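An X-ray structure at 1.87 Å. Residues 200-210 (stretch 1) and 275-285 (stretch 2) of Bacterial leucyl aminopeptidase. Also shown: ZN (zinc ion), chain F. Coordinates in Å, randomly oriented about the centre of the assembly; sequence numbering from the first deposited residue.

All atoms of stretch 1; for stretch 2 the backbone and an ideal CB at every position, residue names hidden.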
ATOM      1  N   LYS B 200      20.236   1.475 -22.639  1.00 75.65           N
ATOM      2  CA  LYS B 200      19.336   0.403 -23.067  1.00 74.88           C
ATOM      3  C   LYS B 200      18.889  -0.361 -21.858  1.00 72.06           C
ATOM      4  O   LYS B 200      19.327  -1.473 -21.600  1.00 73.65           O
ATOM      5  CB  LYS B 200      20.061  -0.538 -24.069  1.00 80.01           C
ATOM      6  CG  LYS B 200      20.406   0.077 -25.400  1.00 83.31           C
ATOM      7  CD  LYS B 200      21.133  -0.895 -26.316  1.00 86.23           C
ATOM      8  CE  LYS B 200      21.458  -0.278 -27.662  1.00 87.83           C
ATOM      9  NZ  LYS B 200      22.188  -1.262 -28.508  1.00 87.39           N
ATOM     10  N   ALA B 201      18.018   0.256 -21.083  1.00 66.68           N
ATOM     11  CA  ALA B 201      17.580  -0.306 -19.844  1.00 62.73           C
ATOM     12  C   ALA B 201      16.209   0.306 -19.500  1.00 57.12           C
ATOM     13  O   ALA B 201      15.869   1.389 -19.981  1.00 54.67           O
ATOM     14  CB  ALA B 201      18.599  -0.062 -18.756  1.00 63.04           C
ATOM     15  N   PRO B 202      15.398  -0.413 -18.742  1.00 54.88           N
ATOM     16  CA  PRO B 202      14.075   0.167 -18.364  1.00 51.72           C
ATOM     17  C   PRO B 202      14.207   1.522 -17.672  1.00 49.99           C
ATOM     18  O   PRO B 202      15.051   1.692 -16.805  1.00 53.02           O
ATOM     19  CB  PRO B 202      13.442  -0.943 -17.487  1.00 50.86           C
ATOM     20  CG  PRO B 202      14.060  -2.234 -18.055  1.00 52.81           C
ATOM     21  CD  PRO B 202      15.508  -1.836 -18.345  1.00 55.31           C
ATOM     22  N   ALA B 203      13.495   2.527 -18.179  1.00 48.99           N
ATOM     23  CA  ALA B 203      13.711   3.923 -17.768  1.00 48.17           C
ATOM     24  C   ALA B 203      13.018   4.304 -16.449  1.00 44.00           C
ATOM     25  O   ALA B 203      12.106   3.603 -15.981  1.00 40.55           O
ATOM     26  CB  ALA B 203      13.238   4.856 -18.851  1.00 50.40           C
ATOM     27  N   ILE B 204      13.363   5.489 -15.979  1.00 43.57           N
ATOM     28  CA  ILE B 204      12.766   6.105 -14.820  1.00 40.82           C
ATOM     29  C   ILE B 204      12.077   7.339 -15.359  1.00 38.81           C
ATOM     30  O   ILE B 204      12.693   8.138 -15.997  1.00 38.58           O
ATOM     31  CB  ILE B 204      13.810   6.573 -13.808  1.00 41.95           C
ATOM     32  CG1 ILE B 204      14.533   5.417 -13.157  1.00 43.21           C
ATOM     33  CG2 ILE B 204      13.183   7.409 -12.731  1.00 39.59           C
ATOM     34  CD1 ILE B 204      13.671   4.231 -12.832  1.00 43.22           C
ATOM     35  N   VAL B 205      10.806   7.518 -15.073  1.00 35.40           N
ATOM     36  CA  VAL B 205      10.068   8.646 -15.592  1.00 35.80           C
ATOM     37  C   VAL B 205       9.515   9.598 -14.514  1.00 33.46           C
ATOM     38  O   VAL B 205       8.961   9.143 -13.570  1.00 32.33           O
ATOM     39  CB  VAL B 205       8.888   8.161 -16.433  1.00 38.53           C
ATOM     40  CG1 VAL B 205       8.062   9.296 -16.944  1.00 40.04           C
ATOM     41  CG2 VAL B 205       9.293   7.190 -17.509  1.00 38.37           C
ATOM     42  N   ILE B 206       9.689  10.900 -14.680  1.00 31.26           N
ATOM     43  CA  ILE B 206       9.171  11.901 -13.789  1.00 30.00           C
ATOM     44  C   ILE B 206       8.300  12.816 -14.587  1.00 28.65           C
ATOM     45  O   ILE B 206       8.755  13.404 -15.517  1.00 30.53           O
ATOM     46  CB  ILE B 206      10.301  12.710 -13.149  1.00 32.23           C
ATOM     47  CG1 ILE B 206      11.158  11.849 -12.254  1.00 34.58           C
ATOM     48  CG2 ILE B 206       9.767  13.856 -12.334  1.00 31.46           C
ATOM     49  CD1 ILE B 206      12.433  11.406 -12.892  1.00 37.86           C
ATOM     50  N   GLY B 207       7.056  12.991 -14.179  1.00 25.41           N
ATOM     51  CA  GLY B 207       6.116  13.793 -14.928  1.00 25.92           C
ATOM     52  C   GLY B 207       5.330  14.817 -14.175  1.00 24.77           C
ATOM     53  O   GLY B 207       5.257  14.780 -12.925  1.00 26.56           O
ATOM     54  N   ALA B 208       4.647  15.639 -14.952  1.00 24.51           N
ATOM     55  CA  ALA B 208       3.709  16.676 -14.504  1.00 23.76           C
ATOM     56  C   ALA B 208       2.881  17.038 -15.755  1.00 24.05           C
ATOM     57  O   ALA B 208       3.318  16.728 -16.886  1.00 25.85           O
ATOM     58  CB  ALA B 208       4.518  17.933 -14.060  1.00 25.56           C
ATOM     59  N   HIS B 209       1.819  17.765 -15.612  1.00 22.62           N
ATOM     60  CA  HIS B 209       1.019  18.186 -16.720  1.00 23.46           C
ATOM     61  C   HIS B 209       1.129  19.681 -16.891  1.00 23.31           C
ATOM     62  O   HIS B 209       1.123  20.368 -15.956  1.00 23.35           O
ATOM     63  CB  HIS B 209      -0.409  17.651 -16.698  1.00 23.29           C
ATOM     64  CG  HIS B 209      -1.316  18.216 -15.676  1.00 22.48           C
ATOM     65  ND1 HIS B 209      -2.142  19.269 -15.910  1.00 23.09           N
ATOM     66  CD2 HIS B 209      -1.596  17.810 -14.423  1.00 22.59           C
ATOM     67  CE1 HIS B 209      -2.865  19.505 -14.843  1.00 21.96           C
ATOM     68  NE2 HIS B 209      -2.535  18.641 -13.931  1.00 21.96           N
ATOM     69  N   MET B 210       1.127  20.137 -18.133  1.00 25.03           N
ATOM     70  CA  MET B 210       1.480  21.513 -18.421  1.00 25.46           C
ATOM     71  C   MET B 210       0.199  22.364 -18.565  1.00 25.81           C
ATOM     72  O   MET B 210       0.267  23.635 -18.639  1.00 25.36           O
ATOM     73  CB  MET B 210       2.297  21.566 -19.748  1.00 27.54           C
ATOM     74  CG  MET B 210       1.502  21.305 -21.017  1.00 28.00           C
ATOM     75  SD  MET B 210       2.537  21.614 -22.468  1.00 30.47           S
ATOM     76  CE  MET B 210       3.560  20.193 -22.582  1.00 30.62           C
ATOM     77  N   UNK B 275       9.950   1.075 -25.615  1.00 61.60           N
ATOM     78  CA  UNK B 275      10.908   1.769 -24.748  1.00 58.07           C
ATOM     79  C   UNK B 275      10.453   1.274 -23.396  1.00 55.50           C
ATOM     80  O   UNK B 275       9.359   1.604 -22.987  1.00 51.21           O
ATOM     81  CB  UNK B 275      10.902   3.293 -24.883  1.00 58.07           C
ATOM     82  N   UNK B 276      11.253   0.431 -22.728  1.00 53.93           N
ATOM     83  CA  UNK B 276      10.712  -0.103 -21.486  1.00 51.29           C
ATOM     84  C   UNK B 276      10.855   0.923 -20.366  1.00 48.26           C
ATOM     85  O   UNK B 276      11.693   1.837 -20.442  1.00 48.04           O
ATOM     86  CB  UNK B 276      11.414  -1.409 -21.110  1.00 51.29           C
ATOM     87  N   UNK B 277      10.017   0.753 -19.351  1.00 46.94           N
ATOM     88  CA  UNK B 277       9.934   1.689 -18.201  1.00 43.63           C
ATOM     89  C   UNK B 277       9.848   0.877 -16.956  1.00 42.15           C
ATOM     90  O   UNK B 277       8.959   0.003 -16.799  1.00 43.39           O
ATOM     91  CB  UNK B 277       8.737   2.636 -18.305  1.00 43.63           C
ATOM     92  N   UNK B 278      10.765   1.176 -16.055  1.00 41.21           N
ATOM     93  CA  UNK B 278      10.824   0.542 -14.754  1.00 43.54           C
ATOM     94  C   UNK B 278       9.881   1.181 -13.732  1.00 38.77           C
ATOM     95  O   UNK B 278       9.204   0.488 -13.000  1.00 40.21           O
ATOM     96  CB  UNK B 278      12.261   0.587 -14.230  1.00 43.54           C
ATOM     97  N   UNK B 279       9.898   2.525 -13.646  1.00 37.34           N
ATOM     98  CA  UNK B 279       9.097   3.215 -12.627  1.00 35.32           C
ATOM     99  C   UNK B 279       8.781   4.668 -13.030  1.00 33.98           C
ATOM    100  O   UNK B 279       9.633   5.379 -13.625  1.00 33.62           O
ATOM    101  CB  UNK B 279       9.834   3.197 -11.286  1.00 35.32           C
ATOM    102  N   UNK B 280       7.574   5.093 -12.629  1.00 29.16           N
ATOM    103  CA  UNK B 280       7.041   6.410 -12.958  1.00 28.94           C
ATOM    104  C   UNK B 280       6.582   7.145 -11.674  1.00 28.46           C
ATOM    105  O   UNK B 280       5.930   6.530 -10.798  1.00 27.91           O
ATOM    106  CB  UNK B 280       5.880   6.276 -13.946  1.00 28.94           C
ATOM    107  N   UNK B 281       6.878   8.443 -11.559  1.00 26.60           N
ATOM    108  CA  UNK B 281       6.242   9.262 -10.558  1.00 25.45           C
ATOM    109  C   UNK B 281       5.532  10.424 -11.268  1.00 25.94           C
ATOM    110  O   UNK B 281       6.000  10.911 -12.359  1.00 28.20           O
ATOM    111  CB  UNK B 281       7.261   9.766  -9.534  1.00 25.45           C
ATOM    112  N   UNK B 282       4.427  10.846 -10.687  1.00 23.39           N
ATOM    113  CA  UNK B 282       3.665  11.976 -11.156  1.00 23.33           C
ATOM    114  C   UNK B 282       3.629  13.076 -10.095  1.00 23.00           C
ATOM    115  O   UNK B 282       3.273  12.836  -8.916  1.00 21.36           O
ATOM    116  CB  UNK B 282       2.247  11.541 -11.533  1.00 23.33           C
ATOM    117  N   UNK B 283       3.935  14.283 -10.547  1.00 21.74           N
ATOM    118  CA  UNK B 283       3.800  15.518  -9.723  1.00 21.70           C
ATOM    119  C   UNK B 283       2.668  16.386 -10.224  1.00 22.13           C
ATOM    120  O   UNK B 283       2.802  17.075 -11.303  1.00 23.53           O
ATOM    121  CB  UNK B 283       5.100  16.325  -9.730  1.00 21.70           C
ATOM    122  N   UNK B 284       1.552  16.254  -9.518  1.00 20.21           N
ATOM    123  CA  UNK B 284       0.368  17.028  -9.768  1.00 20.99           C
ATOM    124  C   UNK B 284      -0.010  17.702  -8.460  1.00 21.38           C
ATOM    125  O   UNK B 284      -0.553  17.084  -7.543  1.00 19.82           O
ATOM    126  CB  UNK B 284      -0.769  16.161 -10.313  1.00 20.99           C
ATOM    127  N   UNK B 285       0.293  18.987  -8.402  1.00 19.51           N
ATOM    128  CA  UNK B 285      -0.028  19.869  -7.292  1.00 20.78           C
ATOM    129  C   UNK B 285       0.999  19.626  -6.174  1.00 22.50           C
ATOM    130  O   UNK B 285       0.985  18.624  -5.409  1.00 20.22           O
ATOM    131  CB  UNK B 285      -1.457  19.635  -6.798  1.00 20.78           C
TER
HETATM  132 ZN    ZN F 402      -3.644  18.457 -12.085  1.00 23.88          ZN

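Position 275 has nothing of stretch 1 within 5.5 Å of its ideal CB, so stretch 1 sets no preference and many side chains would do; the deposited I275 has an end that leads away.

At 276 the ideal CB points toward stretch 1 and lies 4.1 Å from P202 CG. The carbonyl O of 276 accepts a hydrogen bond from A203 N (3.0 Å, 169°), whereas its own N has no acceptor in stretch 1. With phi at -80°, a compact apolar residue would suit, and proline is allowed. It is P276, its CB 4.1 Å from P202 CG, two rings in apolar contact.

Position 277 pairs with A203 in parallel register, and its phi/psi of -137/126° is extended. The ideal CB lies on the A203 and V205 face, 4.7 Å from V205 CG2; valine, isoleucine or another modest apolar group would fit. V277 places CG1 3.8 Å from V205 CG2.

Position 278 breaks the pattern: psi falls to -47° and the chain turns a corner. Its N donates to A203 O (2.8 Å), and the N of 279 reaches the same oxygen weakly (3.4 Å), as the register slips by one residue in a beta bulge. The ideal CB is 3.8 Å from P202 CB and 4.1 Å from I204 CD1, so a methylene is welcome, but stretch 1 offers no charge to select an end group. K278 lays its CB against these apolar atoms and leads its amine away.

Extended again, 279 pairs with I204, and its O accepts from V205 N (2.8 Å). The ideal CB of 279 is 4.3 Å from I204 CD1, which suits alanine or another small apolar residue. A279 makes that contact with its methyl.

The CB of 280 turns to the V205 face, and its CA sits 3.4 Å from V205 O in a CA-H...O contact. A beta-branched apolar residue would be natural; V280 brings CG2 4.0 Å from V205 CB.

Position 281 flips to the I206 face, its N donating to V205 O (3.0 Å) and its O accepting from G207 N (3.0 Å). Several aliphatics would pack here. V281, chi1 p, sets CG1 3.8 Å from I206 CG1.

At 282 the partner is G207, which has no side chain, leaving room for a longer, possibly polar group to fold over it. Q282 does so: chi2 is p, and OE1 comes 3.4 Å from G207 C.

The N of 283 donates to G207 O (2.8 Å), and its CB lies sideways, 4.7 Å from A208 CB. A large apolar or aromatic group could extend along I206. F283 puts CE2 3.8 Å from I206 CG2.

For 284, the ideal CB is 4.5 Å from H209 CD2, and H209 NE2 binds ZN at 2.2 Å; a metal ligand such as aspartate, glutamate or histidine is plausible. D284 supplies OD1 and OD2, 2.4 and 2.5 Å from ZN.

Stretch 1 sets no preference at 285, but phi of +79° does, favouring glycine; it is nevertheless M285.

Stretch 2, residues 275-285: IPVKAVVQFDM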
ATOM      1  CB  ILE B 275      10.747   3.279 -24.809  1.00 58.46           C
ATOM      2  CG1 ILE B 275      11.067   3.760 -26.197  1.00 60.13           C
ATOM      3  CG2 ILE B 275      11.545   3.979 -23.686  1.00 59.15           C
ATOM      4  CD1 ILE B 275      10.730   5.243 -26.421  1.00 58.20           C
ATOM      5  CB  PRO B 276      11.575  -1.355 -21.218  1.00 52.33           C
ATOM      6  CG  PRO B 276      12.887  -1.038 -21.913  1.00 54.48           C
ATOM      7  CD  PRO B 276      12.650   0.008 -22.982  1.00 54.88           C
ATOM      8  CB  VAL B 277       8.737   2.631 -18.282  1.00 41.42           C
ATOM      9  CG1 VAL B 277       8.630   3.513 -17.038  1.00 40.84           C
ATOM     10  CG2 VAL B 277       8.844   3.500 -19.511  1.00 43.70           C
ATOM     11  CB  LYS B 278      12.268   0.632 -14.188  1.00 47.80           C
ATOM     12  CG  LYS B 278      12.309   0.071 -12.773  1.00 50.45           C
ATOM     13  CD  LYS B 278      13.610  -0.489 -12.256  1.00 54.53           C
ATOM     14  CE  LYS B 278      13.203  -1.462 -11.140  1.00 57.83           C
ATOM     15  NZ  LYS B 278      14.307  -1.870 -10.257  1.00 62.16           N
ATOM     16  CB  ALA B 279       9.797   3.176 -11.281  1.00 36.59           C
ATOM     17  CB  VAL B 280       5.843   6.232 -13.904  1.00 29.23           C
ATOM     18  CG1 VAL B 280       5.300   7.551 -14.306  1.00 29.53           C
ATOM     19  CG2 VAL B 280       6.299   5.463 -15.125  1.00 30.42           C
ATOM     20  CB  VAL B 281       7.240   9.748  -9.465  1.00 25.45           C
ATOM     21  CG1 VAL B 281       8.366  10.559 -10.051  1.00 25.78           C
ATOM     22  CG2 VAL B 281       6.587  10.516  -8.326  1.00 24.72           C
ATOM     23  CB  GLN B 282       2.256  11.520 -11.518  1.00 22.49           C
ATOM     24  CG  GLN B 282       1.213  12.589 -11.853  1.00 21.62           C
ATOM     25  CD  GLN B 282       1.478  13.293 -13.159  1.00 22.61           C
ATOM     26  OE1 GLN B 282       2.451  12.984 -13.869  1.00 24.46           O
ATOM     27  NE2 GLN B 282       0.548  14.187 -13.541  1.00 20.93           N
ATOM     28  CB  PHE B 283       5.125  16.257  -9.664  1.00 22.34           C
ATOM     29  CG  PHE B 283       6.186  15.512  -8.945  1.00 23.99           C
ATOM     30  CD1 PHE B 283       6.324  15.625  -7.546  1.00 24.70           C
ATOM     31  CD2 PHE B 283       7.025  14.678  -9.599  1.00 24.29           C
ATOM     32  CE1 PHE B 283       7.285  14.888  -6.856  1.00 24.84           C
ATOM     33  CE2 PHE B 283       8.006  13.996  -8.940  1.00 25.20           C
ATOM     34  CZ  PHE B 283       8.076  14.055  -7.544  1.00 24.94           C
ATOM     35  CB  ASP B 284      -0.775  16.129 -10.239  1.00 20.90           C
ATOM     36  CG  ASP B 284      -2.046  16.903 -10.524  1.00 22.64           C
ATOM     37  OD1 ASP B 284      -2.040  18.141 -10.357  1.00 23.68           O
ATOM     38  OD2 ASP B 284      -3.053  16.274 -10.914  1.00 21.46           O
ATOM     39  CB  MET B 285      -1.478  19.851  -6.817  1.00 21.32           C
ATOM     40  CG  MET B 285      -2.460  19.995  -7.941  1.00 21.21           C
ATOM     41  SD  MET B 285      -4.175  20.039  -7.490  1.00 24.19           S
ATOM     42  CE  MET B 285      -4.386  18.532  -6.552  1.00 24.32           C
TER
HETATM   43  O   HOH W   1      -4.775  18.073 -10.251  1.00 17.30           O
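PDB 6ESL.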